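Local coordinates for protein MJ1225 (Methanocaldococcus jannaschii, PDB 3KH5), which is of unknown function but binds AMP and ADP through four CBS repeats and is probably an archaeal homologue of the AMP-activated protein kinase gamma subunit, at residues R37-N42 with I128-E133; L182-E187 with G192-T197; L257-E262 with G268-K273. One frame throughout, in Å; residues are numbered along the deposited sequence.

Contact 1 of 3, residues R37-N42 with I128-E133; sequences RLPVVN and ISLITE. With ADP (adenosine-5'-diphosphate), chain B; ADP (adenosine-5'-diphosphate), chain D.
A nucleotide site between the first two CBS repeats brings Arg37 and Pro39 of strand 37-41 to face Leu130 and Thr132 of strand 128-132. The strands run nearly antiparallel (150°), but their axes stay 9.9 Å apart, too far for backbone pairing. Side chains and bound ADP therefore make the connection. Leu130 reaches across with one methyl, CD1, which lies 4.2 Å from CG of Pro39 and also meets the aliphatic CD of Arg37. Its other branch turns to the ligand, CD2 resting 3.8 Å from N7 of the ADP of chain B. That adenine is read by the opposing backbone: its N6 donates to the carbonyl O of Arg37 at 2.9 Å, nearly straight at 165°. Tandem CBS repeats commonly pair in this way as a Bateman module, with the nucleotide in the cleft between their strands. Here Thr132, the N-cap residue of helix 133-140, donates from OG1 to O2A of the same ADP at 2.8 Å, while Asp135 both accepts from the Thr132 backbone N and bonds the nucleotide. Arg37 also reaches a second ADP, that of chain D. With CG anti to the backbone N (chi1 178°) the chain runs out extended, then bends at chi3, and the guanidinium meets the second diphosphate at its edge. NH1 bonds O3B of the chain D ADP at 2.8 Å, and NH2 bonds O2B of the same diphosphate by a less straight path. NE of Arg37 lies 2.7 Å from O3B of the chain B ADP, and Arg180 hydrogen-bonds to both nucleotides.

Contact 2 of 3, residues L182-E187 with G192-T197; sequences LPVVSE and GIITST. With AMP (adenosine monophosphate), chain C.
The AMP pocket between the third and fourth CBS repeats is walled on one side by a hairpin of the third, in which Leu182, Pro183 and Val184 pair with Ile194, Ile193 and Gly192. The antiparallel register rests on two reciprocal bonds between Leu182 and Ile194, with Leu182 N to Ile194 O at 2.9 Å and almost straight (173°). At the next hydrogen-bonded pair, Val184 N reaches Gly192 O at 2.8 Å from 53° above the carbonyl plane, and the return bond from Gly192 N is weak, so this pair is joined less regularly than Leu182 and Ile194. On one face, CG2 of Ile194 touches both partners, 4.0 Å from CG2 of Val184 and close to CB of Leu182; Met174 of helix 167-177 touches both Leu182 and Ile194 there. The other face carries Pro183 and Ile193. With CG1 anti to its backbone N (chi1 -165°), Ile193 lays that atom 3.6 Å from the carbonyl O of Leu182, while its two methyls, CD1 and CG2, lie over the adenine: CD1 is 3.9 Å from N7 of AMP, and CG2 approaches C4. At the end of the strand, Thr195 is the N-cap of helix 196-203. Its OG1 donates to O2P of AMP at 3.0 Å and also accepts a weak capping bond from Thr197 N. Thr197 OG1 adds a weak bond to the same O2P, and Asp198 accepts from Thr195 N while bonding AMP. One phosphate oxygen is thereby met by two hydroxyls, one of them weakly, at a helix N-terminus, where the helix dipole would probably help to stabilise its negative charge.

Contact 3 of 3, residues L257-E262 with G268-K273; sequences LPVVDE and GIITEK. With ADP (adenosine-5'-diphosphate), chain E.
Strands 257-260 and 268-271 run antiparallel at 145°, their axes approaching to 4.3 Å, with Leu257 opposite Ile270, Pro258 opposite Ile269 and Val259 opposite Gly268. Leu257 and Ile270 exchange two backbone bonds, both 3.0 Å between N and O. The carbonyl O of Leu257 also receives a CA-H...O contact from Ile269 CA at 3.5 Å. Val259 N bonds Gly268 O from well above its carbonyl plane, and the bond returned by Gly268 N is weak. At the backbone angles of Gly268 a CB would run into the carbonyl O of the preceding residue, so the backbone shape itself favours glycine. Val259 sends CG2 over this part of the backbone to meet CG2 of Ile270 at 4.0 Å. The hairpin belongs to the fourth CBS repeat; helix 242-252 packs on Leu257 through Ile245 and Met249, while the face bearing Pro258 and Ile269 turns to the nucleotides. Ile269 holds CG1 anti to its backbone N (chi1 -173°), 3.6 Å from Leu257 O, and sets CG2 over the adenine of the chain E ADP, 3.8 Å from its C4. An alanine here keeps neither CG1 nor CG2 and would probably open a gap against that face of the adenine, leaving the base freer to shift. Thr271, the N-cap of helix 272-275, donates from OG1 to O1A of this ADP at 3.0 Å. Asp274 binds the nucleotide too and accepts from Thr271 N. Lys273 follows along the ribose side: its chain, bent at both outer torsions, lays CE 3.6 Å from C5' of the ADP, while NZ is held by the carbonyl O of Phe110 and a salt bridge to Glu133.

How the contacts relate
The contacts follow one another along the chain: contact 1 bridges the first two CBS repeats, contact 2 lies in the third and contact 3 in the fourth. Contacts 2 and 3 form neighbouring hairpins, their centres 12 Å apart, and pack reciprocally: Ile193 CD1 meets Pro258 CG, and Pro183 CG meets Ile269 CD1, both at 4.1 Å. Contact 1 lies across the chain's centre, 28 Å from either by centres. It touches contact 3 through a salt bridge, Glu133 OE1 to Lys273 NZ at 2.9 Å, but stays about 8 Å from contact 2 at nearest atoms. The two pairs of repeats thus probably enclose the phosphates of the four nucleotides at these contacts, consistent with the gamma-AMPK architecture.

Contact 1 of 3, residues R37-N42 with I128-E133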
loop_
_atom_site.group_PDB
_atom_site.type_symbol
_atom_site.label_atom_id
_atom_site.label_comp_id
_atom_site.label_asym_id
_atom_site.label_seq_id
_atom_site.Cartn_x
_atom_site.Cartn_y
_atom_site.Cartn_z
ATOM N N ARG A 37 -1.672 5.123 4.697
ATOM C CA ARG A 37 -0.699 4.722 5.723
ATOM C C ARG A 37 -0.847 5.618 6.950
ATOM O O ARG A 37 -0.501 6.802 6.906
ATOM C CB ARG A 37 0.732 4.804 5.172
ATOM C CG ARG A 37 1.846 4.451 6.170
ATOM C CD ARG A 37 3.243 4.818 5.636
ATOM N NE ARG A 37 3.439 4.359 4.262
ATOM C CZ ARG A 37 3.942 3.177 3.916
ATOM N NH1 ARG A 37 4.337 2.309 4.842
ATOM N NH2 ARG A 37 4.056 2.865 2.628
ATOM N N LEU A 38 -1.366 5.054 8.040
ATOM C CA LEU A 38 -1.661 5.841 9.239
ATOM C C LEU A 38 -0.878 5.422 10.487
ATOM O O LEU A 38 -1.133 4.339 11.039
ATOM C CB LEU A 38 -3.165 5.809 9.555
ATOM C CG LEU A 38 -4.204 6.227 8.508
ATOM C CD1 LEU A 38 -5.610 6.027 9.057
ATOM C CD2 LEU A 38 -4.007 7.667 8.060
ATOM N N PRO A 39 0.066 6.279 10.945
ATOM C CA PRO A 39 0.692 6.081 12.253
ATOM C C PRO A 39 -0.348 6.086 13.360
ATOM O O PRO A 39 -1.307 6.865 13.322
ATOM C CB PRO A 39 1.611 7.301 12.398
ATOM C CG PRO A 39 1.918 7.703 11.012
ATOM C CD PRO A 39 0.659 7.432 10.236
ATOM N N VAL A 40 -0.159 5.190 14.319
ATOM C CA VAL A 40 -0.990 5.139 15.501
ATOM C C VAL A 40 -0.159 5.742 16.633
ATOM O O VAL A 40 0.970 5.310 16.898
ATOM C CB VAL A 40 -1.478 3.702 15.804
ATOM C CG1 VAL A 40 -2.457 3.702 16.966
ATOM C CG2 VAL A 40 -2.145 3.090 14.568
ATOM N N VAL A 41 -0.707 6.778 17.261
ATOM C CA VAL A 41 0.003 7.529 18.295
ATOM C C VAL A 41 -0.815 7.617 19.591
ATOM O O VAL A 41 -2.043 7.511 19.557
ATOM C CB VAL A 41 0.366 8.965 17.811
ATOM C CG1 VAL A 41 1.304 8.934 16.606
ATOM C CG2 VAL A 41 -0.888 9.808 17.531
ATOM N N ASN A 42 -0.146 7.809 20.727
ATOM C CA ASN A 42 -0.848 8.150 21.971
ATOM C C ASN A 42 -1.428 9.563 21.893
ATOM O O ASN A 42 -0.825 10.443 21.271
ATOM C CB ASN A 42 0.090 8.066 23.172
ATOM C CG ASN A 42 0.631 6.674 23.404
ATOM O OD1 ASN A 42 1.799 6.503 23.755
ATOM N ND2 ASN A 42 -0.213 5.666 23.212
ATOM N N ILE A 128 7.312 13.202 14.554
ATOM C CA ILE A 128 7.796 14.474 14.026
ATOM C C ILE A 128 7.257 14.683 12.611
ATOM O O ILE A 128 6.665 15.723 12.308
ATOM C CB ILE A 128 9.357 14.538 14.050
ATOM C CG1 ILE A 128 9.886 14.667 15.493
ATOM C CG2 ILE A 128 9.892 15.681 13.175
ATOM C CD1 ILE A 128 9.146 15.704 16.368
ATOM N N SER A 129 7.462 13.677 11.763
ATOM C CA SER A 129 7.014 13.701 10.377
ATOM C C SER A 129 6.889 12.272 9.849
ATOM O O SER A 129 6.724 11.327 10.625
ATOM C CB SER A 129 7.995 14.506 9.516
ATOM O OG SER A 129 7.432 14.798 8.247
ATOM N N LEU A 130 6.973 12.128 8.528
ATOM C CA LEU A 130 6.933 10.837 7.851
ATOM C C LEU A 130 7.563 10.997 6.473
ATOM O O LEU A 130 7.364 12.013 5.804
ATOM C CB LEU A 130 5.494 10.335 7.706
ATOM C CG LEU A 130 5.299 8.966 7.041
ATOM C CD1 LEU A 130 4.855 7.932 8.066
ATOM C CD2 LEU A 130 4.255 9.086 5.950
ATOM N N ILE A 131 8.329 9.990 6.064
ATOM C CA ILE A 131 8.938 9.948 4.734
ATOM C C ILE A 131 8.535 8.650 4.030
ATOM O O ILE A 131 8.456 7.595 4.658
ATOM C CB ILE A 131 10.489 10.081 4.809
ATOM C CG1 ILE A 131 11.122 10.215 3.418
ATOM C CG2 ILE A 131 11.121 8.926 5.574
ATOM C CD1 ILE A 131 11.389 11.643 3.000
ATOM N N THR A 132 8.271 8.739 2.729
ATOM C CA THR A 132 7.916 7.568 1.936
ATOM C C THR A 132 8.873 7.491 0.760
ATOM O O THR A 132 9.636 8.431 0.515
ATOM C CB THR A 132 6.477 7.659 1.391
ATOM O OG1 THR A 132 6.406 8.690 0.398
ATOM C CG2 THR A 132 5.478 7.959 2.508
ATOM N N GLU A 133 8.830 6.376 0.033
ATOM C CA GLU A 133 9.664 6.181 -1.156
ATOM C C GLU A 133 9.419 7.243 -2.239
ATOM O O GLU A 133 10.371 7.723 -2.863
ATOM C CB GLU A 133 9.459 4.778 -1.725
ATOM C CG GLU A 133 9.969 3.661 -0.824
ATOM C CD GLU A 133 9.552 2.286 -1.306
ATOM O OE1 GLU A 133 10.408 1.377 -1.321
ATOM O OE2 GLU A 133 8.369 2.116 -1.676
HETATM P PB ADP B . 1.144 5.378 1.212
HETATM O O1B ADP B . -0.023 6.266 1.421
HETATM O O2B ADP B . 0.910 4.365 -0.035
HETATM O O3B ADP B . 1.423 4.407 2.454
HETATM P PA ADP B . 2.775 6.715 -0.583
HETATM O O1A ADP B . 1.600 6.808 -1.508
HETATM O O2A ADP B . 4.020 7.775 -0.737
HETATM O O3A ADP B . 2.516 6.173 0.939
HETATM O "O5'" ADP B . 2.156 8.044 0.175
HETATM C "C5'" ADP B . 1.238 9.021 -0.412
HETATM C "C4'" ADP B . 1.750 10.488 -0.274
HETATM O "O4'" ADP B . 1.150 11.231 0.834
HETATM C "C3'" ADP B . 3.262 10.455 -0.034
HETATM O "O3'" ADP B . 3.926 11.392 -0.906
HETATM C "C2'" ADP B . 3.460 10.833 1.431
HETATM O "O2'" ADP B . 4.427 11.884 1.471
HETATM C "C1'" ADP B . 2.103 11.354 1.939
HETATM N N9 ADP B . 1.502 10.649 3.143
HETATM C C8 ADP B . 1.377 9.329 3.316
HETATM N N7 ADP B . 0.789 9.082 4.489
HETATM C C5 ADP B . 0.529 10.248 5.073
HETATM C C6 ADP B . -0.061 10.620 6.282
HETATM N N6 ADP B . -0.506 9.698 7.134
HETATM N N1 ADP B . -0.174 11.929 6.578
HETATM C C2 ADP B . 0.269 12.859 5.739
HETATM N N3 ADP B . 0.834 12.534 4.581
HETATM C C4 ADP B . 0.983 11.245 4.220
HETATM P PB ADP D . 4.536 -0.769 2.460
HETATM O O1B ADP D . 5.314 -1.764 1.668
HETATM O O2B ADP D . 3.727 0.261 1.493
HETATM O O3B ADP D . 5.442 0.162 3.425
HETATM P PA ADP D . 2.116 -1.795 2.789
HETATM O O1A ADP D . 1.828 -3.104 2.160
HETATM O O2A ADP D . 0.830 -0.984 3.378
HETATM O O3A ADP D . 3.502 -1.425 3.462
HETATM O "O5'" ADP D . 1.968 -2.585 4.231
HETATM C "C5'" ADP D . 2.431 -3.947 4.491
HETATM C "C4'" ADP D . 2.571 -4.240 6.017
HETATM O "O4'" ADP D . 3.745 -3.513 6.504
HETATM C "C3'" ADP D . 1.377 -3.799 6.890
HETATM O "O3'" ADP D . 1.146 -4.794 7.896
HETATM C "C2'" ADP D . 1.865 -2.486 7.512
HETATM O "O2'" ADP D . 1.256 -2.228 8.788
HETATM C "C1'" ADP D . 3.355 -2.761 7.679
HETATM N N9 ADP D . 4.136 -1.489 7.721
HETATM C C8 ADP D . 4.097 -0.447 6.881
HETATM N N7 ADP D . 4.969 0.483 7.290
HETATM C C5 ADP D . 5.559 0.027 8.390
HETATM C C6 ADP D . 6.529 0.522 9.253
HETATM N N6 ADP D . 7.077 1.717 9.051
HETATM N N1 ADP D . 6.904 -0.232 10.301
HETATM C C2 ADP D . 6.372 -1.429 10.523
HETATM N N3 ADP D . 5.446 -1.928 9.719
HETATM C C4 ADP D . 5.029 -1.223 8.657
#

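Contact 2 of 3, residues L182-E187 with G192-T197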
loop_
_atom_site.group_PDB
_atom_site.type_symbol
_atom_site.label_atom_id
_atom_site.label_comp_id
_atom_site.label_asym_id
_atom_site.label_seq_id
_atom_site.Cartn_x
_atom_site.Cartn_y
_atom_site.Cartn_z
ATOM N N LEU A 182 -1.380 -6.151 -7.774
ATOM C CA LEU A 182 -1.293 -7.339 -8.603
ATOM C C LEU A 182 -1.789 -7.020 -10.007
ATOM O O LEU A 182 -2.895 -6.494 -10.170
ATOM C CB LEU A 182 -2.114 -8.488 -7.999
ATOM C CG LEU A 182 -1.797 -8.951 -6.567
ATOM C CD1 LEU A 182 -2.759 -10.050 -6.135
ATOM C CD2 LEU A 182 -0.352 -9.423 -6.414
ATOM N N PRO A 183 -0.962 -7.308 -11.025
ATOM C CA PRO A 183 -1.484 -7.257 -12.388
ATOM C C PRO A 183 -2.550 -8.338 -12.569
ATOM O O PRO A 183 -2.424 -9.427 -11.994
ATOM C CB PRO A 183 -0.254 -7.573 -13.249
ATOM C CG PRO A 183 0.926 -7.288 -12.376
ATOM C CD PRO A 183 0.480 -7.614 -10.989
ATOM N N VAL A 184 -3.605 -8.033 -13.321
ATOM C CA VAL A 184 -4.622 -9.035 -13.628
ATOM C C VAL A 184 -4.327 -9.545 -15.037
ATOM O O VAL A 184 -4.194 -8.759 -15.978
ATOM C CB VAL A 184 -6.066 -8.487 -13.485
ATOM C CG1 VAL A 184 -7.081 -9.612 -13.582
ATOM C CG2 VAL A 184 -6.235 -7.735 -12.160
ATOM N N VAL A 185 -4.185 -10.861 -15.157
ATOM C CA VAL A 185 -3.705 -11.491 -16.384
ATOM C C VAL A 185 -4.698 -12.567 -16.814
ATOM O O VAL A 185 -5.205 -13.315 -15.978
ATOM C CB VAL A 185 -2.287 -12.098 -16.175
ATOM C CG1 VAL A 185 -1.852 -12.932 -17.376
ATOM C CG2 VAL A 185 -1.271 -10.993 -15.908
ATOM N N SER A 186 -4.981 -12.626 -18.112
ATOM C CA SER A 186 -5.889 -13.621 -18.677
ATOM C C SER A 186 -5.274 -14.161 -19.963
ATOM O O SER A 186 -5.001 -13.386 -20.885
ATOM C CB SER A 186 -7.248 -12.975 -18.971
ATOM O OG SER A 186 -8.197 -13.943 -19.398
ATOM N N GLU A 187 -5.045 -15.476 -20.023
ATOM C CA GLU A 187 -4.396 -16.107 -21.185
ATOM C C GLU A 187 -3.063 -15.410 -21.501
ATOM O O GLU A 187 -2.808 -15.026 -22.651
ATOM C CB GLU A 187 -5.326 -16.079 -22.415
ATOM C CG GLU A 187 -6.268 -17.282 -22.573
ATOM C CD GLU A 187 -5.986 -18.088 -23.839
ATOM O OE1 GLU A 187 -6.396 -17.646 -24.937
ATOM O OE2 GLU A 187 -5.365 -19.169 -23.732
ATOM N N GLY A 192 -5.868 -5.936 -16.677
ATOM C CA GLY A 192 -6.187 -4.979 -15.624
ATOM C C GLY A 192 -5.156 -4.932 -14.509
ATOM O O GLY A 192 -4.111 -5.579 -14.579
ATOM N N ILE A 193 -5.456 -4.143 -13.483
ATOM C CA ILE A 193 -4.658 -4.093 -12.261
ATOM C C ILE A 193 -5.610 -3.973 -11.066
ATOM O O ILE A 193 -6.675 -3.359 -11.167
ATOM C CB ILE A 193 -3.619 -2.931 -12.291
ATOM C CG1 ILE A 193 -2.551 -3.101 -11.194
ATOM C CG2 ILE A 193 -4.309 -1.557 -12.225
ATOM C CD1 ILE A 193 -1.299 -2.238 -11.386
ATOM N N ILE A 194 -5.227 -4.581 -9.949
ATOM C CA ILE A 194 -6.002 -4.521 -8.714
ATOM C C ILE A 194 -5.035 -4.232 -7.557
ATOM O O ILE A 194 -3.944 -4.815 -7.498
ATOM C CB ILE A 194 -6.823 -5.837 -8.501
ATOM C CG1 ILE A 194 -7.841 -5.678 -7.364
ATOM C CG2 ILE A 194 -5.915 -7.047 -8.261
ATOM C CD1 ILE A 194 -9.097 -4.920 -7.769
ATOM N N THR A 195 -5.414 -3.310 -6.668
ATOM C CA THR A 195 -4.569 -2.941 -5.521
ATOM C C THR A 195 -5.359 -3.012 -4.208
ATOM O O THR A 195 -6.586 -3.093 -4.233
ATOM C CB THR A 195 -3.914 -1.533 -5.681
ATOM O OG1 THR A 195 -4.877 -0.505 -5.414
ATOM C CG2 THR A 195 -3.326 -1.340 -7.085
ATOM N N SER A 196 -4.661 -2.981 -3.071
ATOM C CA SER A 196 -5.318 -3.006 -1.756
ATOM C C SER A 196 -6.293 -1.834 -1.557
ATOM O O SER A 196 -7.288 -1.958 -0.838
ATOM C CB SER A 196 -4.284 -3.030 -0.630
ATOM O OG SER A 196 -3.451 -1.884 -0.665
ATOM N N THR A 197 -5.994 -0.711 -2.214
ATOM C CA THR A 197 -6.818 0.507 -2.214
ATOM C C THR A 197 -8.218 0.259 -2.796
ATOM O O THR A 197 -9.224 0.755 -2.268
ATOM C CB THR A 197 -6.090 1.645 -2.996
ATOM O OG1 THR A 197 -5.009 2.156 -2.202
ATOM C CG2 THR A 197 -7.030 2.791 -3.337
HETATM P P AMP C . -2.524 2.574 -5.105
HETATM O O1P AMP C . -2.509 3.707 -4.144
HETATM O O2P AMP C . -2.641 1.159 -4.335
HETATM O O3P AMP C . -1.152 2.474 -5.963
HETATM O "O5'" AMP C . -3.743 2.617 -6.147
HETATM C "C5'" AMP C . -4.679 3.719 -6.237
HETATM C "C4'" AMP C . -5.524 3.574 -7.505
HETATM O "O4'" AMP C . -4.574 3.616 -8.608
HETATM C "C3'" AMP C . -6.154 2.169 -7.486
HETATM O "O3'" AMP C . -7.501 2.209 -8.002
HETATM C "C2'" AMP C . -5.257 1.373 -8.432
HETATM O "O2'" AMP C . -6.016 0.362 -9.104
HETATM C "C1'" AMP C . -4.781 2.446 -9.416
HETATM N N9 AMP C . -3.485 2.094 -10.068
HETATM C C8 AMP C . -2.362 1.700 -9.459
HETATM N N7 AMP C . -1.413 1.473 -10.367
HETATM C C5 AMP C . -1.939 1.724 -11.561
HETATM C C6 AMP C . -1.442 1.667 -12.854
HETATM N N6 AMP C . -0.184 1.290 -13.071
HETATM N N1 AMP C . -2.253 1.998 -13.876
HETATM C C2 AMP C . -3.512 2.377 -13.667
HETATM N N3 AMP C . -4.016 2.442 -12.442
HETATM C C4 AMP C . -3.255 2.123 -11.377
#

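Contact 3 of 3, residues L257-E262 with G268-K273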
loop_
_atom_site.group_PDB
_atom_site.type_symbol
_atom_site.label_atom_id
_atom_site.label_comp_id
_atom_site.label_asym_id
_atom_site.label_seq_id
_atom_site.Cartn_x
_atom_site.Cartn_y
_atom_site.Cartn_z
ATOM N N LEU A 257 4.110 -0.104 -12.072
ATOM C CA LEU A 257 3.696 -0.303 -13.461
ATOM C C LEU A 257 4.031 -1.731 -13.909
ATOM O O LEU A 257 5.177 -2.170 -13.771
ATOM C CB LEU A 257 4.364 0.714 -14.401
ATOM C CG LEU A 257 4.018 2.209 -14.357
ATOM C CD1 LEU A 257 4.417 2.860 -13.034
ATOM C CD2 LEU A 257 4.703 2.938 -15.510
ATOM N N PRO A 258 3.026 -2.471 -14.420
ATOM C CA PRO A 258 3.283 -3.743 -15.090
ATOM C C PRO A 258 4.129 -3.480 -16.333
ATOM O O PRO A 258 3.906 -2.485 -17.024
ATOM C CB PRO A 258 1.879 -4.221 -15.487
ATOM C CG PRO A 258 0.969 -3.550 -14.512
ATOM C CD PRO A 258 1.582 -2.199 -14.301
ATOM N N VAL A 259 5.115 -4.336 -16.586
ATOM C CA VAL A 259 5.951 -4.223 -17.779
ATOM C C VAL A 259 5.396 -5.183 -18.826
ATOM O O VAL A 259 5.259 -6.386 -18.571
ATOM C CB VAL A 259 7.446 -4.512 -17.482
ATOM C CG1 VAL A 259 8.319 -4.176 -18.685
ATOM C CG2 VAL A 259 7.908 -3.734 -16.254
ATOM N N VAL A 260 5.049 -4.640 -19.990
ATOM C CA VAL A 260 4.395 -5.431 -21.027
ATOM C C VAL A 260 5.053 -5.375 -22.401
ATOM O O VAL A 260 5.834 -4.469 -22.723
ATOM C CB VAL A 260 2.879 -5.076 -21.197
ATOM C CG1 VAL A 260 2.112 -5.310 -19.900
ATOM C CG2 VAL A 260 2.700 -3.639 -21.697
ATOM N N ASP A 261 4.684 -6.381 -23.195
ATOM C CA ASP A 261 4.938 -6.486 -24.623
ATOM C C ASP A 261 4.080 -5.491 -25.371
ATOM O O ASP A 261 3.163 -4.887 -24.798
ATOM C CB ASP A 261 4.487 -7.869 -25.100
ATOM C CG ASP A 261 5.614 -8.869 -25.181
ATOM O OD1 ASP A 261 5.401 -9.943 -25.784
ATOM O OD2 ASP A 261 6.714 -8.592 -24.653
ATOM N N GLU A 262 4.343 -5.348 -26.667
ATOM C CA GLU A 262 3.407 -4.655 -27.536
ATOM C C GLU A 262 2.139 -5.507 -27.672
ATOM O O GLU A 262 1.066 -4.979 -27.972
ATOM C CB GLU A 262 4.025 -4.365 -28.907
ATOM C CG GLU A 262 3.378 -3.197 -29.660
ATOM C CD GLU A 262 4.167 -1.892 -29.550
ATOM O OE1 GLU A 262 4.706 -1.582 -28.459
ATOM O OE2 GLU A 262 4.240 -1.166 -30.566
ATOM N N GLY A 268 7.277 -8.380 -16.603
ATOM C CA GLY A 268 7.722 -8.019 -15.266
ATOM C C GLY A 268 6.856 -6.943 -14.654
ATOM O O GLY A 268 5.745 -6.677 -15.122
ATOM N N ILE A 269 7.360 -6.340 -13.587
ATOM C CA ILE A 269 6.688 -5.245 -12.908
ATOM C C ILE A 269 7.819 -4.401 -12.346
ATOM O O ILE A 269 8.896 -4.923 -12.038
ATOM C CB ILE A 269 5.710 -5.764 -11.802
ATOM C CG1 ILE A 269 4.867 -4.623 -11.206
ATOM C CG2 ILE A 269 6.457 -6.567 -10.718
ATOM C CD1 ILE A 269 3.696 -5.090 -10.336
ATOM N N ILE A 270 7.605 -3.095 -12.258
ATOM C CA ILE A 270 8.588 -2.207 -11.653
ATOM C C ILE A 270 7.873 -1.282 -10.677
ATOM O O ILE A 270 6.789 -0.776 -10.970
ATOM C CB ILE A 270 9.399 -1.429 -12.726
ATOM C CG1 ILE A 270 10.440 -0.506 -12.072
ATOM C CG2 ILE A 270 8.462 -0.676 -13.691
ATOM C CD1 ILE A 270 11.603 -0.135 -12.979
ATOM N N THR A 271 8.468 -1.086 -9.507
ATOM C CA THR A 271 7.831 -0.278 -8.486
ATOM C C THR A 271 8.789 0.788 -7.998
ATOM O O THR A 271 9.972 0.799 -8.363
ATOM C CB THR A 271 7.366 -1.127 -7.275
ATOM O OG1 THR A 271 8.507 -1.566 -6.525
ATOM C CG2 THR A 271 6.531 -2.333 -7.714
ATOM N N GLU A 272 8.275 1.670 -7.151
ATOM C CA GLU A 272 9.074 2.713 -6.530
ATOM C C GLU A 272 10.283 2.173 -5.778
ATOM O O GLU A 272 11.336 2.809 -5.781
ATOM C CB GLU A 272 8.214 3.548 -5.589
ATOM C CG GLU A 272 7.235 4.443 -6.317
ATOM C CD GLU A 272 6.305 5.186 -5.382
ATOM O OE1 GLU A 272 5.770 4.568 -4.435
ATOM O OE2 GLU A 272 6.095 6.393 -5.608
ATOM N N LYS A 273 10.142 1.012 -5.132
ATOM C CA LYS A 273 11.282 0.413 -4.434
ATOM C C LYS A 273 12.381 0.044 -5.425
ATOM O O LYS A 273 13.564 0.245 -5.143
ATOM C CB LYS A 273 10.885 -0.809 -3.599
ATOM C CG LYS A 273 11.949 -1.195 -2.556
ATOM C CD LYS A 273 11.603 -2.470 -1.789
ATOM C CE LYS A 273 10.281 -2.354 -1.031
ATOM N NZ LYS A 273 10.261 -1.218 -0.068
HETATM P PB ADP E . 3.974 -3.040 -3.933
HETATM O O1B ADP E . 3.770 -1.579 -4.114
HETATM O O2B ADP E . 3.025 -3.933 -4.943
HETATM O O3B ADP E . 3.628 -3.570 -2.443
HETATM P PA ADP E . 6.802 -3.141 -3.402
HETATM O O1A ADP E . 7.469 -1.844 -3.674
HETATM O O2A ADP E . 6.423 -3.379 -1.853
HETATM O O3A ADP E . 5.483 -3.418 -4.296
HETATM O "O5'" ADP E . 7.673 -4.357 -3.945
HETATM C "C5'" ADP E . 8.923 -4.779 -3.371
HETATM C "C4'" ADP E . 9.601 -5.684 -4.435
HETATM O "O4'" ADP E . 8.631 -6.709 -4.829
HETATM C "C3'" ADP E . 9.978 -4.912 -5.714
HETATM O "O3'" ADP E . 11.185 -5.455 -6.260
HETATM C "C2'" ADP E . 8.800 -5.172 -6.658
HETATM O "O2'" ADP E . 9.209 -5.139 -8.036
HETATM C "C1'" ADP E . 8.342 -6.582 -6.251
HETATM N N9 ADP E . 6.876 -6.768 -6.541
HETATM C C8 ADP E . 5.887 -5.896 -6.312
HETATM N N7 ADP E . 4.724 -6.414 -6.713
HETATM C C5 ADP E . 4.963 -7.622 -7.203
HETATM C C6 ADP E . 4.158 -8.614 -7.756
HETATM N N6 ADP E . 2.842 -8.440 -7.878
HETATM N N1 ADP E . 4.736 -9.757 -8.162
HETATM C C2 ADP E . 6.049 -9.937 -8.046
HETATM N N3 ADP E . 6.840 -9.009 -7.522
HETATM C C4 ADP E . 6.329 -7.845 -7.093
#